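Local atomic coordinates of Cif (Cell cycle inhibiting factor) (Escherichia coli, PDB entry 3EFY), a protein that deamidates a specific glutamine of host NEDD8, shutting down cullin-RING ubiquitin ligases and so blocking the host cell cycle. Residues A[16-21]-A[56-61]; A[70-75]-A[111-116]. All coordinates share one frame; numbering follows the deposited sequence.

Interaction 1 (A[16-21]-A[56-61]); sequences AIMKLF and VLRVND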
loop_
_atom_site.group_PDB
_atom_site.type_symbol
_atom_site.label_atom_id
_atom_site.label_comp_id
_atom_site.label_asym_id
_atom_site.label_seq_id
_atom_site.Cartn_x
_atom_site.Cartn_y
_atom_site.Cartn_z
ATOM N N ALA A 16 1.626 -7.397 1.916
ATOM C CA ALA A 16 0.909 -6.406 1.171
ATOM C C ALA A 16 -0.610 -6.486 1.427
ATOM O O ALA A 16 -1.280 -5.476 1.470
ATOM C CB ALA A 16 1.213 -6.550 -0.300
ATOM N N ILE A 17 -1.113 -7.689 1.547
ATOM C CA ILE A 17 -2.506 -7.920 1.883
ATOM C C ILE A 17 -2.828 -7.394 3.284
ATOM O O ILE A 17 -3.859 -6.705 3.478
ATOM C CB ILE A 17 -2.905 -9.380 1.750
ATOM C CG1 ILE A 17 -2.791 -9.859 0.304
ATOM C CG2 ILE A 17 -4.360 -9.563 2.248
ATOM C CD1 ILE A 17 -2.829 -11.340 0.176
ATOM N N MET A 18 -1.935 -7.608 4.258
ATOM C CA MET A 18 -2.130 -7.019 5.581
ATOM C C MET A 18 -2.226 -5.491 5.494
ATOM O O MET A 18 -3.085 -4.889 6.151
ATOM C CB MET A 18 -1.017 -7.439 6.546
ATOM C CG MET A 18 -0.993 -8.921 6.823
ATOM S SD MET A 18 -2.460 -9.569 7.652
ATOM C CE MET A 18 -2.134 -9.060 9.367
ATOM N N LYS A 19 -1.376 -4.866 4.681
ATOM C CA LYS A 19 -1.426 -3.399 4.516
ATOM C C LYS A 19 -2.791 -2.969 3.928
ATOM O O LYS A 19 -3.388 -1.961 4.363
ATOM C CB LYS A 19 -0.297 -2.897 3.626
ATOM C CG LYS A 19 1.083 -3.092 4.247
ATOM C CD LYS A 19 2.169 -2.500 3.341
ATOM C CE LYS A 19 3.597 -2.693 3.932
ATOM N NZ LYS A 19 4.676 -2.382 2.896
ATOM N N LEU A 20 -3.286 -3.730 2.959
ATOM C CA LEU A 20 -4.598 -3.429 2.375
ATOM C C LEU A 20 -5.698 -3.457 3.401
ATOM O O LEU A 20 -6.610 -2.622 3.385
ATOM C CB LEU A 20 -4.941 -4.410 1.221
ATOM C CG LEU A 20 -4.146 -4.110 -0.059
ATOM C CD1 LEU A 20 -4.387 -5.225 -1.072
ATOM C CD2 LEU A 20 -4.528 -2.756 -0.698
ATOM N N PHE A 21 -5.666 -4.440 4.293
ATOM C CA PHE A 21 -6.711 -4.525 5.322
ATOM C C PHE A 21 -6.599 -3.475 6.407
ATOM O O PHE A 21 -7.614 -3.051 6.952
ATOM C CB PHE A 21 -6.742 -5.895 5.979
ATOM C CG PHE A 21 -7.539 -6.920 5.177
ATOM C CD1 PHE A 21 -8.888 -7.129 5.392
ATOM C CD2 PHE A 21 -6.959 -7.625 4.139
ATOM C CE1 PHE A 21 -9.613 -8.028 4.621
ATOM C CE2 PHE A 21 -7.679 -8.506 3.393
ATOM C CZ PHE A 21 -9.010 -8.720 3.611
ATOM N N VAL A 56 -8.147 -10.285 10.513
ATOM C CA VAL A 56 -7.228 -10.871 9.526
ATOM C C VAL A 56 -6.057 -11.515 10.257
ATOM O O VAL A 56 -5.506 -10.929 11.211
ATOM C CB VAL A 56 -6.823 -9.792 8.500
ATOM C CG1 VAL A 56 -6.138 -8.527 9.091
ATOM C CG2 VAL A 56 -6.025 -10.409 7.444
ATOM N N LEU A 57 -5.693 -12.710 9.820
ATOM C CA LEU A 57 -4.668 -13.525 10.394
ATOM C C LEU A 57 -3.571 -13.771 9.376
ATOM O O LEU A 57 -3.823 -14.383 8.297
ATOM C CB LEU A 57 -5.251 -14.852 10.852
ATOM C CG LEU A 57 -4.352 -15.892 11.455
ATOM C CD1 LEU A 57 -3.875 -15.473 12.876
ATOM C CD2 LEU A 57 -5.111 -17.239 11.559
ATOM N N ARG A 58 -2.353 -13.296 9.704
ATOM C CA ARG A 58 -1.188 -13.609 8.857
ATOM C C ARG A 58 -0.507 -14.851 9.388
ATOM O O ARG A 58 -0.188 -14.926 10.574
ATOM C CB ARG A 58 -0.181 -12.453 8.824
ATOM C CG ARG A 58 0.901 -12.698 7.777
ATOM C CD ARG A 58 2.063 -11.776 8.027
ATOM N NE ARG A 58 3.081 -11.835 6.973
ATOM C CZ ARG A 58 3.926 -12.845 6.766
ATOM N NH1 ARG A 58 3.885 -13.935 7.509
ATOM N NH2 ARG A 58 4.816 -12.766 5.776
ATOM N N VAL A 59 -0.355 -15.870 8.540
ATOM C CA VAL A 59 0.246 -17.118 8.900
ATOM C C VAL A 59 1.625 -17.309 8.284
ATOM O O VAL A 59 1.772 -17.261 7.072
ATOM C CB VAL A 59 -0.602 -18.331 8.407
ATOM C CG1 VAL A 59 -0.023 -19.636 8.958
ATOM C CG2 VAL A 59 -2.107 -18.123 8.824
ATOM N N ASN A 60 2.597 -17.558 9.141
ATOM C CA ASN A 60 3.972 -17.934 8.724
ATOM C C ASN A 60 4.076 -19.413 9.069
ATOM O O ASN A 60 4.180 -19.801 10.240
ATOM C CB ASN A 60 4.978 -17.059 9.496
ATOM C CG ASN A 60 6.140 -16.595 8.680
ATOM O OD1 ASN A 60 7.282 -16.649 9.215
ATOM N ND2 ASN A 60 5.945 -16.067 7.457
ATOM N N ASP A 61 3.893 -20.255 8.049
ATOM C CA ASP A 61 3.819 -21.687 8.199
ATOM C C ASP A 61 5.176 -22.302 7.855
ATOM O O ASP A 61 5.478 -22.541 6.709
ATOM C CB ASP A 61 2.685 -22.183 7.284
ATOM C CG ASP A 61 2.348 -23.645 7.407
ATOM O OD1 ASP A 61 3.180 -24.456 7.851
ATOM O OD2 ASP A 61 1.185 -23.978 6.995
#

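Interaction 2 (A[70-75]-A[111-116]); sequences VDIPKG and ILLDDI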
loop_
_atom_site.group_PDB
_atom_site.type_symbol
_atom_site.label_atom_id
_atom_site.label_comp_id
_atom_site.label_asym_id
_atom_site.label_seq_id
_atom_site.Cartn_x
_atom_site.Cartn_y
_atom_site.Cartn_z
ATOM N N VAL A 70 -5.577 -15.524 6.399
ATOM C CA VAL A 70 -6.921 -16.039 6.682
ATOM C C VAL A 70 -7.754 -14.845 7.137
ATOM O O VAL A 70 -7.370 -14.121 8.074
ATOM C CB VAL A 70 -6.893 -17.095 7.712
ATOM C CG1 VAL A 70 -8.348 -17.594 8.011
ATOM C CG2 VAL A 70 -6.031 -18.278 7.261
ATOM N N ASP A 71 -8.822 -14.599 6.381
ATOM C CA ASP A 71 -9.741 -13.462 6.592
ATOM C C ASP A 71 -10.945 -14.094 7.324
ATOM O O ASP A 71 -11.585 -15.032 6.782
ATOM C CB ASP A 71 -10.076 -12.856 5.236
ATOM C CG ASP A 71 -11.134 -11.744 5.276
ATOM O OD1 ASP A 71 -11.653 -11.439 6.373
ATOM O OD2 ASP A 71 -11.425 -11.161 4.198
ATOM N N ILE A 72 -11.262 -13.552 8.515
ATOM C CA ILE A 72 -12.342 -14.012 9.360
ATOM C C ILE A 72 -13.408 -12.899 9.488
ATOM O O ILE A 72 -13.308 -12.056 10.359
ATOM C CB ILE A 72 -11.859 -14.473 10.730
ATOM C CG1 ILE A 72 -10.731 -15.516 10.627
ATOM C CG2 ILE A 72 -13.035 -15.072 11.557
ATOM C CD1 ILE A 72 -9.944 -15.670 11.893
ATOM N N PRO A 73 -14.419 -12.906 8.609
ATOM C CA PRO A 73 -15.435 -11.855 8.736
ATOM C C PRO A 73 -16.260 -11.986 10.019
ATOM O O PRO A 73 -16.196 -12.997 10.722
ATOM C CB PRO A 73 -16.329 -12.087 7.528
ATOM C CG PRO A 73 -15.396 -12.740 6.512
ATOM C CD PRO A 73 -14.588 -13.651 7.336
ATOM N N LYS A 74 -17.020 -10.926 10.282
ATOM C CA LYS A 74 -18.073 -11.014 11.309
ATOM C C LYS A 74 -18.901 -12.281 11.064
ATOM O O LYS A 74 -19.307 -12.585 9.938
ATOM C CB LYS A 74 -18.977 -9.785 11.225
ATOM C CG LYS A 74 -18.278 -8.498 11.563
ATOM C CD LYS A 74 -19.207 -7.301 11.534
ATOM C CE LYS A 74 -18.446 -6.035 11.892
ATOM N NZ LYS A 74 -19.300 -4.788 11.764
ATOM N N GLY A 75 -19.165 -13.017 12.124
ATOM C CA GLY A 75 -19.990 -14.188 12.070
ATOM C C GLY A 75 -19.999 -15.000 13.343
ATOM O O GLY A 75 -19.195 -14.810 14.242
ATOM N N ILE A 111 -14.288 -20.983 3.215
ATOM C CA ILE A 111 -13.937 -22.215 3.880
ATOM C C ILE A 111 -14.422 -22.139 5.319
ATOM O O ILE A 111 -15.010 -21.121 5.691
ATOM C CB ILE A 111 -12.427 -22.526 3.816
ATOM C CG1 ILE A 111 -11.638 -21.462 4.576
ATOM C CG2 ILE A 111 -12.003 -22.657 2.329
ATOM C CD1 ILE A 111 -10.136 -21.805 4.778
ATOM N N LEU A 112 -14.263 -23.214 6.069
ATOM C CA LEU A 112 -14.571 -23.215 7.513
ATOM C C LEU A 112 -13.292 -22.893 8.265
ATOM O O LEU A 112 -12.239 -23.528 8.069
ATOM C CB LEU A 112 -15.100 -24.554 7.994
ATOM C CG LEU A 112 -16.479 -24.971 7.435
ATOM C CD1 LEU A 112 -16.862 -26.386 7.954
ATOM C CD2 LEU A 112 -17.521 -23.934 7.794
ATOM N N LEU A 113 -13.375 -21.903 9.136
ATOM C CA LEU A 113 -12.272 -21.615 10.019
ATOM C C LEU A 113 -11.802 -22.842 10.769
ATOM O O LEU A 113 -10.612 -23.061 10.934
ATOM C CB LEU A 113 -12.665 -20.473 10.977
ATOM C CG LEU A 113 -11.604 -20.032 11.983
ATOM C CD1 LEU A 113 -10.319 -19.535 11.274
ATOM C CD2 LEU A 113 -12.157 -18.879 12.841
ATOM N N ASP A 114 -12.746 -23.701 11.196
ATOM C CA ASP A 114 -12.374 -24.914 11.893
ATOM C C ASP A 114 -11.480 -25.851 11.052
ATOM O O ASP A 114 -10.669 -26.565 11.620
ATOM C CB ASP A 114 -13.618 -25.716 12.256
ATOM C CG ASP A 114 -14.382 -25.141 13.412
ATOM O OD1 ASP A 114 -13.853 -24.303 14.153
ATOM O OD2 ASP A 114 -15.545 -25.567 13.560
ATOM N N ASP A 115 -11.685 -25.863 9.729
ATOM C CA ASP A 115 -10.910 -26.764 8.858
ATOM C C ASP A 115 -9.445 -26.288 8.766
ATOM O O ASP A 115 -8.511 -27.124 8.797
ATOM C CB ASP A 115 -11.513 -26.874 7.484
ATOM C CG ASP A 115 -12.762 -27.779 7.460
ATOM O OD1 ASP A 115 -12.911 -28.605 8.382
ATOM O OD2 ASP A 115 -13.554 -27.640 6.512
ATOM N N ILE A 116 -9.243 -24.981 8.652
ATOM C CA ILE A 116 -7.845 -24.485 8.563
ATOM C C ILE A 116 -7.172 -24.623 9.946
ATOM O O ILE A 116 -6.009 -24.958 10.044
ATOM C CB ILE A 116 -7.725 -23.063 7.911
ATOM C CG1 ILE A 116 -6.252 -22.656 7.763
ATOM C CG2 ILE A 116 -8.450 -22.025 8.726
ATOM C CD1 ILE A 116 -5.543 -23.295 6.652
#

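Interaction 1 (A[16-21]-A[56-61])
R58, whose CB lies 3.9 Å from M18 SD, carries the polar part of this contact at its far end: NE is hydrogen-bonded to OD1 of N15 on helix 10-22. Its chain runs extended from CG to NE, with CG opposite the backbone N (chi1 -171°), which carries the guanidinium along the sheet toward N15, on the N-terminal side of 16-21. Nearer the backbone the packing is apolar. M18 reaches the strand through a chain bent at both chi2 and chi3 (-78°), a fold that brings its sulfur and methyl between V56 and R58. SD touches V56 CG2 at 3.7 Å, and the M18 CE methyl lies 4.0 Å from V56 CG1. The M18 side chain passes that of R58 at about a right angle. One turn on, F21 CB meets V56 CG1 at 4.1 Å, and V56 CG2 sits over a face of the F21 ring, so V56 is shared between both helix residues. The axes of segments 16-21 and 56-61 run nearly antiparallel (167°) and approach to 9.6 Å. Helix 10-22 begins at C10, the probable catalytic cysteine, whose side chain is about 7 Å from that of R58, consistent with a papain-like layout of a cysteine-bearing helix on an antiparallel sheet. M18 also packs on F164 and I69 of the flanking strands 159-166 and 66-72, while L20 and F21 touch I171 of helix 168-184.

Interaction 2 (A[70-75]-A[111-116])
I72 and L113 meet at about a right angle, the isoleucine arm running into the fork of the leucine. The evidence is the near-equal spacing: I72 CD1 is 3.9 Å from L113 CD1 and 4.0 Å from L113 CD2. Behind that tip the two branches of I72 each take one methyl, CG1 facing CD1 and I72 CG2 lying 4.1 Å from L113 CD2. The bond to CB of I72 does not itself aim at 111-116; the extended CD1 end (chi2 162°) covers the remaining distance. L113 does aim at the strand, with CG opposite its backbone N (chi1 -180°). V70 sits two residues back on the same side of strand 66-72 and splits its methyls between two partners. Its CG1 is 4.3 Å from L113 CD1, and its CG2 is 4.4 Å from I116 CG1, both looser than the I72 contacts. This is helix-on-sheet packing: strand 81-85 lies between 66-72 and 111-112 in the antiparallel sheet, and helix 113-124 turns back over the face carrying V70 and I72. L112 is the N-cap residue at the switch from strand to helix, and its O accepts D115 N at 2.9 Å, with a weaker bond from I116 N at 3.4 Å. From the intervening strand, A82 touches V70 and L84 touches I116, while L136 and F137 of helix 130-137 also pack against I116.

From the N terminus, helix 10-22 comes first; interaction 1 returns the chain to it after 34 residues that include helix 39-47. Strand 66-72 then follows strand 54-61 as its antiparallel neighbour, the 2.8 Å pair L57 N to V70 O being a probable hydrogen bond between the two contacts. Interaction 2 closes a second loop of 35 residues, through strand 81-85 and helix 99-103, so the loops run in series, neither nested nor crossed. The contacts lie on opposite faces of the sheet: V56 and R58 meet helix 10-22, whereas V70 and I72 meet helix 113-124. F21 CZ nevertheless packs 3.5 Å from D71 OD2, on the face of interaction 1.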